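Local coordinates for flavin prenyltransferase PAD1, mitochondrial (PDB 6QLG), which probably makes the prenylated FMN cofactor of ferulic acid decarboxylase by joining a dimethylallyl group to the N5 and C6 atoms of reduced FMN, without a metal, at residues M127-L130 against A131-S135; S166-H169 against L170-M173. All coordinates share one frame; numbering follows the deposited sequence.

Contact 1 (M127-L130 against A131-S135); sequences MKTL and AAIHS. With FMN (flavin mononucleotide), chain M.
The FMN pocket is built here on the first turn of helix 127-135, whose carbonyls are taken up one turn later by Ala131 to His134: Ala131 N bonds to Met127 O at 2.8 Å and His134 N to Leu130 O at 2.9 Å. The first N-H groups of a helix have no carbonyl one turn earlier to bond to, so Met127 N can give a nearly straight bond of 2.8 Å (171°) to FMN O2 of the flavin ring, while Met127 CG lies 3.2 Å from the same O2. Lys128 and Thr129 reach the phosphate with their side chains. With CG anti to the backbone N (chi1 177°), the lysine chain runs past the ribityl end and bends at chi2 and chi3, bringing NZ to 2.8 Å from FMN O1P; a cation suits this place, and Asp140 is a second, long and weak partner. Thr129 OG1, on the branch beside its backbone N, donates to FMN O3P over 2.7 Å. The other branch turns down the helix, where Thr129 CG2 meets Ile133 CD1 at 3.9 Å, the two side chains crossing at a slant. Thr129 therefore serves the cofactor with its hydroxyl and the hydrophobic core with its methyl, and Ser126 OG bonds to its N. Ala131 and Ala132 are small enough to let Gly136 and Phe137 of a neighbouring subunit approach. At the far end Ser135 OG and Ser135 N reach Ala131 O from opposite faces of its plane, so this carbonyl is gripped twice, while His134 NE2 is tied to Glu175. Such a helix start after strand 119-125, giving an N-H to flavin O2 and side chains to the phosphate beside it, is typical of the Rossmann-like flavoprotein fold.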
loop_
_atom_site.group_PDB
_atom_site.type_symbol
_atom_site.label_atom_id
_atom_site.label_comp_id
_atom_site.label_asym_id
_atom_site.label_seq_id
_atom_site.Cartn_x
_atom_site.Cartn_y
_atom_site.Cartn_z
ATOM N N MET B 127 -17.029 11.999 -15.700
ATOM C CA MET B 127 -16.471 10.984 -14.815
ATOM C C MET B 127 -16.381 9.634 -15.512
ATOM O O MET B 127 -15.451 8.863 -15.252
ATOM C CB MET B 127 -17.313 10.874 -13.542
ATOM C CG MET B 127 -17.333 12.140 -12.696
ATOM S SD MET B 127 -15.697 12.644 -12.117
ATOM C CE MET B 127 -15.240 13.901 -13.323
ATOM N N LYS B 128 -17.332 9.339 -16.401
ATOM C CA LYS B 128 -17.293 8.091 -17.156
ATOM C C LYS B 128 -16.029 8.002 -18.006
ATOM O O LYS B 128 -15.339 6.977 -18.009
ATOM C CB LYS B 128 -18.549 7.973 -18.024
ATOM C CG LYS B 128 -18.597 6.740 -18.923
ATOM C CD LYS B 128 -18.083 7.056 -20.325
ATOM C CE LYS B 128 -18.825 6.286 -21.394
ATOM N NZ LYS B 128 -18.268 6.609 -22.740
ATOM N N THR B 129 -15.715 9.070 -18.744
ATOM C CA THR B 129 -14.532 9.047 -19.601
ATOM C C THR B 129 -13.251 9.095 -18.773
ATOM O O THR B 129 -12.261 8.433 -19.113
ATOM C CB THR B 129 -14.594 10.201 -20.605
ATOM O OG1 THR B 129 -15.558 9.889 -21.618
ATOM C CG2 THR B 129 -13.243 10.427 -21.268
ATOM N N LEU B 130 -13.253 9.860 -17.677
ATOM C CA LEU B 130 -12.140 9.798 -16.732
ATOM C C LEU B 130 -11.910 8.369 -16.250
ATOM O O LEU B 130 -10.764 7.919 -16.127
ATOM C CB LEU B 130 -12.406 10.725 -15.544
ATOM C CG LEU B 130 -11.629 10.424 -14.255
ATOM C CD1 LEU B 130 -10.142 10.739 -14.418
ATOM C CD2 LEU B 130 -12.209 11.182 -13.071
ATOM N N ALA B 131 -12.992 7.635 -15.988
ATOM C CA ALA B 131 -12.859 6.263 -15.510
ATOM C C ALA B 131 -12.389 5.328 -16.616
ATOM O O ALA B 131 -11.609 4.402 -16.360
ATOM C CB ALA B 131 -14.187 5.780 -14.940
ATOM N N ALA B 132 -12.869 5.537 -17.844
ATOM C CA ALA B 132 -12.386 4.744 -18.970
ATOM C C ALA B 132 -10.880 4.896 -19.139
ATOM O O ALA B 132 -10.168 3.909 -19.363
ATOM C CB ALA B 132 -13.115 5.149 -20.253
ATOM N N ILE B 133 -10.376 6.125 -19.018
ATOM C CA ILE B 133 -8.945 6.361 -19.176
ATOM C C ILE B 133 -8.171 5.779 -18.000
ATOM O O ILE B 133 -7.122 5.150 -18.180
ATOM C CB ILE B 133 -8.676 7.868 -19.350
ATOM C CG1 ILE B 133 -9.363 8.381 -20.619
ATOM C CG2 ILE B 133 -7.182 8.144 -19.405
ATOM C CD1 ILE B 133 -9.433 9.892 -20.708
ATOM N N HIS B 134 -8.675 5.974 -16.779
ATOM C CA HIS B 134 -8.004 5.428 -15.602
ATOM C C HIS B 134 -7.972 3.904 -15.640
ATOM O O HIS B 134 -6.933 3.285 -15.383
ATOM C CB HIS B 134 -8.693 5.915 -14.327
ATOM C CG HIS B 134 -8.278 5.166 -13.098
ATOM N ND1 HIS B 134 -8.912 4.017 -12.675
ATOM C CD2 HIS B 134 -7.286 5.398 -12.205
ATOM C CE1 HIS B 134 -8.329 3.574 -11.575
ATOM N NE2 HIS B 134 -7.340 4.394 -11.268
ATOM N N SER B 135 -9.110 3.277 -15.950
ATOM C CA SER B 135 -9.167 1.819 -15.952
ATOM C C SER B 135 -8.391 1.225 -17.118
ATOM O O SER B 135 -7.874 0.106 -17.011
ATOM C CB SER B 135 -10.621 1.346 -16.002
ATOM O OG SER B 135 -11.230 1.721 -17.227
HETATM N N1 FMN M . -21.372 13.387 -16.004
HETATM C C2 FMN M . -20.312 13.872 -15.267
HETATM O O2 FMN M . -19.453 13.100 -14.859
HETATM N N3 FMN M . -20.224 15.219 -14.994
HETATM C C4 FMN M . -21.202 16.078 -15.462
HETATM O O4 FMN M . -21.145 17.287 -15.230
HETATM C C4A FMN M . -22.273 15.597 -16.204
HETATM N N5 FMN M . -23.237 16.477 -16.661
HETATM C C5A FMN M . -24.308 16.015 -17.403
HETATM C C6 FMN M . -25.286 16.901 -17.870
HETATM C C7 FMN M . -26.371 16.448 -18.618
HETATM C C7M FMN M . -27.413 17.415 -19.110
HETATM C C8 FMN M . -26.464 15.084 -18.900
HETATM C C8M FMN M . -27.624 14.560 -19.704
HETATM C C9 FMN M . -25.485 14.204 -18.428
HETATM C C9A FMN M . -24.401 14.655 -17.681
HETATM N N10 FMN M . -23.420 13.775 -17.226
HETATM C C10 FMN M . -22.356 14.241 -16.475
HETATM C "C1'" FMN M . -23.525 12.300 -17.502
HETATM C "C2'" FMN M . -22.747 11.787 -18.715
HETATM O "O2'" FMN M . -23.235 12.380 -19.900
HETATM C "C3'" FMN M . -22.890 10.266 -18.780
HETATM O "O3'" FMN M . -22.219 9.692 -17.681
HETATM C "C4'" FMN M . -22.339 9.668 -20.069
HETATM O "O4'" FMN M . -22.295 8.263 -19.958
HETATM C "C5'" FMN M . -20.934 10.167 -20.367
HETATM O "O5'" FMN M . -20.578 9.688 -21.642
HETATM P P FMN M . -19.289 10.262 -22.413
HETATM O O1P FMN M . -18.808 9.228 -23.401
HETATM O O2P FMN M . -19.692 11.520 -23.142
HETATM O O3P FMN M . -18.165 10.558 -21.445
#

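Contact 2 (S166-H169 against L170-M173); sequences SEIH and LRNM
Ile168 lies alongside Arg171 and Asn172, all three pointing the same way: Ile168 CD1 is 3.8 Å from Arg171 NH1, and its CG2 3.9 Å from Arg171 NH2. The branched aliphatic chain gives the guanidinium an apolar flank. The bend at chi3 (75°) turns the arginine back toward Asn172, whose OD1 accepts from Arg171 NH2 at 2.7 Å and, weakly, from NE. This pairing fixes the rotation of both flat groups, and the same NH2 and Asn172 ND2 go on to the carbonyls of His134 and Ser135 of a neighbouring subunit. Leu170 to Met173 give their backbone N-H groups to the carbonyls of Ser166 to His169, Leu170 N to Ser166 O at 3.1 Å. At the helix start Ser166 is the N-cap and forms a capping box with His169. Ser166 OG receives weak bonds from His169 N and Ile168 N and sits over one face of the His169 ring, 3.3 Å above its plane but displaced toward the rim. In return Ser166 N donates to His169 ND1 at 3.0 Å, almost straight (174°) though tilted out of the ring plane. Imidazole suits this place because its other nitrogen, NE2, reaches Asp147 of the neighbouring subunit. Helix 167-178 is the crossover between parallel strands 155-160 and 182-183; its His169 and Asn172 lean on helix 127-135, while Leu170 and Met173 rest on Leu165 of the preceding loop and on Thr177 and Leu170 of a further subunit.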
loop_
_atom_site.group_PDB
_atom_site.type_symbol
_atom_site.label_atom_id
_atom_site.label_comp_id
_atom_site.label_asym_id
_atom_site.label_seq_id
_atom_site.Cartn_x
_atom_site.Cartn_y
_atom_site.Cartn_z
ATOM N N SER B 166 -16.782 11.826 -5.161
ATOM C CA SER B 166 -16.714 10.633 -4.334
ATOM C C SER B 166 -15.276 10.128 -4.276
ATOM O O SER B 166 -14.382 10.633 -4.958
ATOM C CB SER B 166 -17.634 9.543 -4.882
ATOM O OG SER B 166 -17.064 8.941 -6.033
ATOM N N GLU B 167 -15.060 9.103 -3.449
ATOM C CA GLU B 167 -13.738 8.492 -3.380
ATOM C C GLU B 167 -13.383 7.798 -4.690
ATOM O O GLU B 167 -12.200 7.696 -5.035
ATOM C CB GLU B 167 -13.671 7.517 -2.197
ATOM C CG GLU B 167 -13.171 6.126 -2.548
ATOM C CD GLU B 167 -12.345 5.502 -1.440
ATOM O OE1 GLU B 167 -11.220 5.041 -1.727
ATOM O OE2 GLU B 167 -12.821 5.473 -0.284
ATOM N N ILE B 168 -14.391 7.337 -5.437
ATOM C CA ILE B 168 -14.151 6.770 -6.764
ATOM C C ILE B 168 -13.538 7.818 -7.687
ATOM O O ILE B 168 -12.494 7.589 -8.308
ATOM C CB ILE B 168 -15.458 6.209 -7.354
ATOM C CG1 ILE B 168 -16.128 5.239 -6.376
ATOM C CG2 ILE B 168 -15.199 5.550 -8.709
ATOM C CD1 ILE B 168 -15.434 3.912 -6.267
ATOM N N HIS B 169 -14.193 8.978 -7.798
ATOM C CA HIS B 169 -13.692 10.052 -8.654
ATOM C C HIS B 169 -12.273 10.451 -8.266
ATOM O O HIS B 169 -11.397 10.593 -9.127
ATOM C CB HIS B 169 -14.616 11.269 -8.568
ATOM C CG HIS B 169 -16.049 10.971 -8.879
ATOM N ND1 HIS B 169 -17.091 11.471 -8.129
ATOM C CD2 HIS B 169 -16.616 10.242 -9.870
ATOM C CE1 HIS B 169 -18.237 11.054 -8.636
ATOM N NE2 HIS B 169 -17.976 10.309 -9.694
ATOM N N LEU B 170 -12.033 10.642 -6.967
ATOM C CA LEU B 170 -10.740 11.145 -6.517
ATOM C C LEU B 170 -9.641 10.112 -6.714
ATOM O O LEU B 170 -8.510 10.465 -7.070
ATOM C CB LEU B 170 -10.831 11.573 -5.051
ATOM C CG LEU B 170 -11.495 12.943 -4.887
ATOM C CD1 LEU B 170 -11.805 13.241 -3.435
ATOM C CD2 LEU B 170 -10.607 14.027 -5.486
ATOM N N ARG B 171 -9.950 8.832 -6.495
ATOM C CA ARG B 171 -8.972 7.786 -6.777
ATOM C C ARG B 171 -8.617 7.758 -8.258
ATOM O O ARG B 171 -7.440 7.651 -8.623
ATOM C CB ARG B 171 -9.503 6.424 -6.326
ATOM C CG ARG B 171 -8.629 5.252 -6.757
ATOM C CD ARG B 171 -9.441 3.979 -6.948
ATOM N NE ARG B 171 -10.219 3.994 -8.182
ATOM C CZ ARG B 171 -11.400 3.398 -8.329
ATOM N NH1 ARG B 171 -11.941 2.736 -7.316
ATOM N NH2 ARG B 171 -12.038 3.463 -9.490
ATOM N N ASN B 172 -9.625 7.858 -9.130
ATOM C CA ASN B 172 -9.360 7.891 -10.563
ATOM C C ASN B 172 -8.512 9.100 -10.937
ATOM O O ASN B 172 -7.588 8.989 -11.752
ATOM C CB ASN B 172 -10.676 7.892 -11.340
ATOM C CG ASN B 172 -11.392 6.559 -11.272
ATOM O OD1 ASN B 172 -10.862 5.585 -10.736
ATOM N ND2 ASN B 172 -12.605 6.507 -11.814
ATOM N N MET B 173 -8.797 10.258 -10.339
ATOM C CA MET B 173 -8.022 11.461 -10.637
ATOM C C MET B 173 -6.579 11.321 -10.169
ATOM O O MET B 173 -5.643 11.631 -10.915
ATOM C CB MET B 173 -8.671 12.680 -9.986
ATOM C CG MET B 173 -9.946 13.155 -10.658
ATOM S SD MET B 173 -10.725 14.470 -9.705
ATOM C CE MET B 173 -12.247 14.693 -10.628
#

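In the fold
Contact 1 comes first along the chain, on helix 127-135 after strand 119-125, and contact 2 follows on helix 167-178 after strand 155-160; these strands are neighbours in the parallel sheet. Their centres are about 10 Å apart, and the two helices touch: Met127 SD lies 3.4 Å from His169 CD2, Ala131 CB 3.6 Å from Asn172 ND2, and Leu130 CD2 3.9 Å from Met173 CG. Contact 1 holds FMN directly, whereas His169 of contact 2 stands behind Met127, the nearest atoms of its side chain and FMN about 6 Å apart. Both also meet other subunits, so the cofactor site is built close to the interfaces of the twelve-chain assembly.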